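Local coordinates for protein superoxide dismutase [Cu-Zn] (Bacteroidetes bacterium GWA2_30_7, PDB 7B4O) that probably catalyses the dismutation of superoxide into oxygen and hydrogen peroxide when copper-loaded, although zinc fills its metal sites here, at residues A[10-16]-A[143-149]. Residues are numbered along the deposited sequence.
Sequences VCVIYPT and RVACGVI
How water can replace backbone hydrogen bonds in a sheet is illustrated by antiparallel strands 10-15 and 143-149, extended except at Val144, their axes at 146° and 4.4 Å apart. Cys11 (chi1 t) turns inward, SG 3.5 Å from Gly147 C and CB 4.0 Å from Ile149 CG1. At Val12 the strands part: one water links Val12 N (2.9 Å) to Val148 O (2.8 Å), a second Val12 O (2.7 Å) to Val148 N (3.0 Å). Ile13 lies opposite Gly147 (CA-CA 4.2 Å), where a beta carbon would clash with Val12 O and Cys11 SG; Ile13 CD1 reaches Ala145 CB (3.8 Å). This pairing joins the first and last strands of the Cu,Zn superoxide dismutase Greek-key beta-barrel. Direct bonding resumes at Tyr14, whose N donates to Cys146 O (3.0 Å) and whose O accepts Cys146 N (2.9 Å); its ring stacks on Tyr14 of the second subunit, while Cys146 is disulfide-bonded to Cys58. Pro15 and Ala145 form a non-hydrogen-bonded pair (CA-CA 4.1 Å) at a classic bulge, where Val144 (phi/psi -100°/-18°) and Ala145 both face Val125. Past the strand, Thr16 hydrogen-bonds through N to Val144 O (3.0 Å) and, chi1 p, through OG1 to Arg143 O (2.7 Å).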
loop_
_atom_site.group_PDB
_atom_site.type_symbol
_atom_site.label_atom_id
_atom_site.label_comp_id
_atom_site.label_asym_id
_atom_site.label_seq_id
_atom_site.Cartn_x
_atom_site.Cartn_y
_atom_site.Cartn_z
ATOM N N VAL A 10 -8.530 0.554 0.397
ATOM C CA VAL A 10 -8.347 -0.857 -0.008
ATOM C C VAL A 10 -6.957 -1.287 0.438
ATOM O O VAL A 10 -6.001 -0.536 0.245
ATOM C CB VAL A 10 -8.544 -1.031 -1.522
ATOM C CG1 VAL A 10 -8.336 -2.488 -1.916
ATOM C CG2 VAL A 10 -9.910 -0.544 -1.975
ATOM N N CYS A 11 -6.860 -2.507 0.943
ATOM C CA CYS A 11 -5.576 -3.095 1.369
ATOM C C CYS A 11 -5.511 -4.532 0.881
ATOM O O CYS A 11 -6.352 -5.356 1.295
ATOM C CB CYS A 11 -5.438 -3.062 2.879
ATOM S SG CYS A 11 -3.851 -3.710 3.422
ATOM N N VAL A 12 -4.554 -4.798 0.007
ATOM C CA VAL A 12 -4.257 -6.187 -0.421
ATOM C C VAL A 12 -3.121 -6.678 0.464
ATOM O O VAL A 12 -2.079 -5.997 0.551
ATOM C CB VAL A 12 -3.904 -6.268 -1.909
ATOM C CG1 VAL A 12 -3.596 -7.703 -2.303
ATOM C CG2 VAL A 12 -5.007 -5.680 -2.769
ATOM N N ILE A 13 -3.336 -7.796 1.144
ATOM C CA ILE A 13 -2.261 -8.308 2.036
ATOM C C ILE A 13 -1.545 -9.462 1.357
ATOM O O ILE A 13 -2.158 -10.248 0.584
ATOM C CB ILE A 13 -2.727 -8.631 3.458
ATOM C CG1 ILE A 13 -3.681 -9.816 3.483
ATOM C CG2 ILE A 13 -3.299 -7.393 4.137
ATOM C CD1 ILE A 13 -3.947 -10.299 4.886
ATOM N N TYR A 14 -0.249 -9.489 1.619
ATOM C CA TYR A 14 0.692 -10.486 1.075
ATOM C C TYR A 14 1.385 -11.137 2.250
ATOM O O TYR A 14 1.606 -10.528 3.294
ATOM C CB TYR A 14 1.658 -9.804 0.120
ATOM C CG TYR A 14 0.967 -9.283 -1.104
ATOM C CD1 TYR A 14 0.727 -10.111 -2.187
ATOM C CD2 TYR A 14 0.510 -7.978 -1.157
ATOM C CE1 TYR A 14 0.079 -9.642 -3.315
ATOM C CE2 TYR A 14 -0.141 -7.494 -2.274
ATOM C CZ TYR A 14 -0.356 -8.329 -3.354
ATOM O OH TYR A 14 -1.000 -7.844 -4.452
ATOM N N PRO A 15 1.763 -12.415 2.113
ATOM C CA PRO A 15 2.358 -13.116 3.228
ATOM C C PRO A 15 3.757 -12.570 3.548
ATOM O O PRO A 15 4.500 -12.163 2.650
ATOM C CB PRO A 15 2.455 -14.565 2.733
ATOM C CG PRO A 15 2.499 -14.426 1.243
ATOM C CD PRO A 15 1.600 -13.256 0.923
ATOM N N THR A 16 4.132 -12.644 4.817
ATOM C CA THR A 16 5.560 -12.589 5.202
ATOM C C THR A 16 6.214 -13.919 4.795
ATOM O O THR A 16 5.486 -14.866 4.408
ATOM C CB THR A 16 5.731 -12.235 6.681
ATOM O OG1 THR A 16 5.082 -13.261 7.426
ATOM C CG2 THR A 16 5.132 -10.877 7.007
ATOM N N ARG A 143 4.190 -11.920 12.684
ATOM C CA ARG A 143 3.428 -11.257 11.604
ATOM C C ARG A 143 3.386 -12.218 10.420
ATOM O O ARG A 143 4.471 -12.591 9.932
ATOM C CB ARG A 143 4.113 -9.942 11.261
ATOM C CG ARG A 143 4.291 -9.042 12.468
ATOM C CD ARG A 143 5.081 -7.775 12.197
ATOM N NE ARG A 143 5.198 -7.058 13.461
ATOM C CZ ARG A 143 5.366 -5.752 13.590
ATOM N NH1 ARG A 143 5.475 -4.962 12.539
ATOM N NH2 ARG A 143 5.434 -5.239 14.806
ATOM N N VAL A 144 2.191 -12.621 10.011
ATOM C CA VAL A 144 2.028 -13.635 8.935
ATOM C C VAL A 144 1.713 -12.952 7.615
ATOM O O VAL A 144 1.839 -13.605 6.566
ATOM C CB VAL A 144 0.976 -14.704 9.292
ATOM C CG1 VAL A 144 1.344 -15.414 10.578
ATOM C CG2 VAL A 144 -0.441 -14.189 9.352
ATOM N N ALA A 145 1.277 -11.694 7.630
ATOM C CA ALA A 145 0.916 -10.989 6.383
ATOM C C ALA A 145 0.969 -9.487 6.601
ATOM O O ALA A 145 0.797 -9.039 7.750
ATOM C CB ALA A 145 -0.426 -11.437 5.881
ATOM N N CYS A 146 1.225 -8.744 5.538
ATOM C CA CYS A 146 1.413 -7.279 5.577
ATOM C C CYS A 146 0.798 -6.714 4.301
ATOM O O CYS A 146 0.986 -7.298 3.211
ATOM C CB CYS A 146 2.892 -6.918 5.678
ATOM S SG CYS A 146 3.245 -5.162 5.939
ATOM N N GLY A 147 0.124 -5.577 4.408
ATOM C CA GLY A 147 -0.250 -4.811 3.217
ATOM C C GLY A 147 -0.367 -3.346 3.542
ATOM O O GLY A 147 -0.447 -3.020 4.724
ATOM N N VAL A 148 -0.370 -2.510 2.527
ATOM C CA VAL A 148 -0.474 -1.042 2.686
ATOM C C VAL A 148 -1.880 -0.601 2.298
ATOM O O VAL A 148 -2.427 -1.065 1.301
ATOM C CB VAL A 148 0.624 -0.312 1.898
ATOM C CG1 VAL A 148 0.482 1.205 2.014
ATOM C CG2 VAL A 148 2.001 -0.764 2.357
ATOM N N ILE A 149 -2.453 0.278 3.100
ATOM C CA ILE A 149 -3.832 0.791 2.909
ATOM C C ILE A 149 -3.800 1.946 1.911
ATOM O O ILE A 149 -3.134 2.971 2.170
ATOM C CB ILE A 149 -4.429 1.209 4.260
ATOM C CG1 ILE A 149 -4.412 0.052 5.253
ATOM C CG2 ILE A 149 -5.833 1.776 4.070
ATOM C CD1 ILE A 149 -4.694 0.469 6.693
HETATM O O HOH W 1 -2.716 -2.794 -0.861
HETATM O O HOH W 2 -0.126 -4.180 0.061
#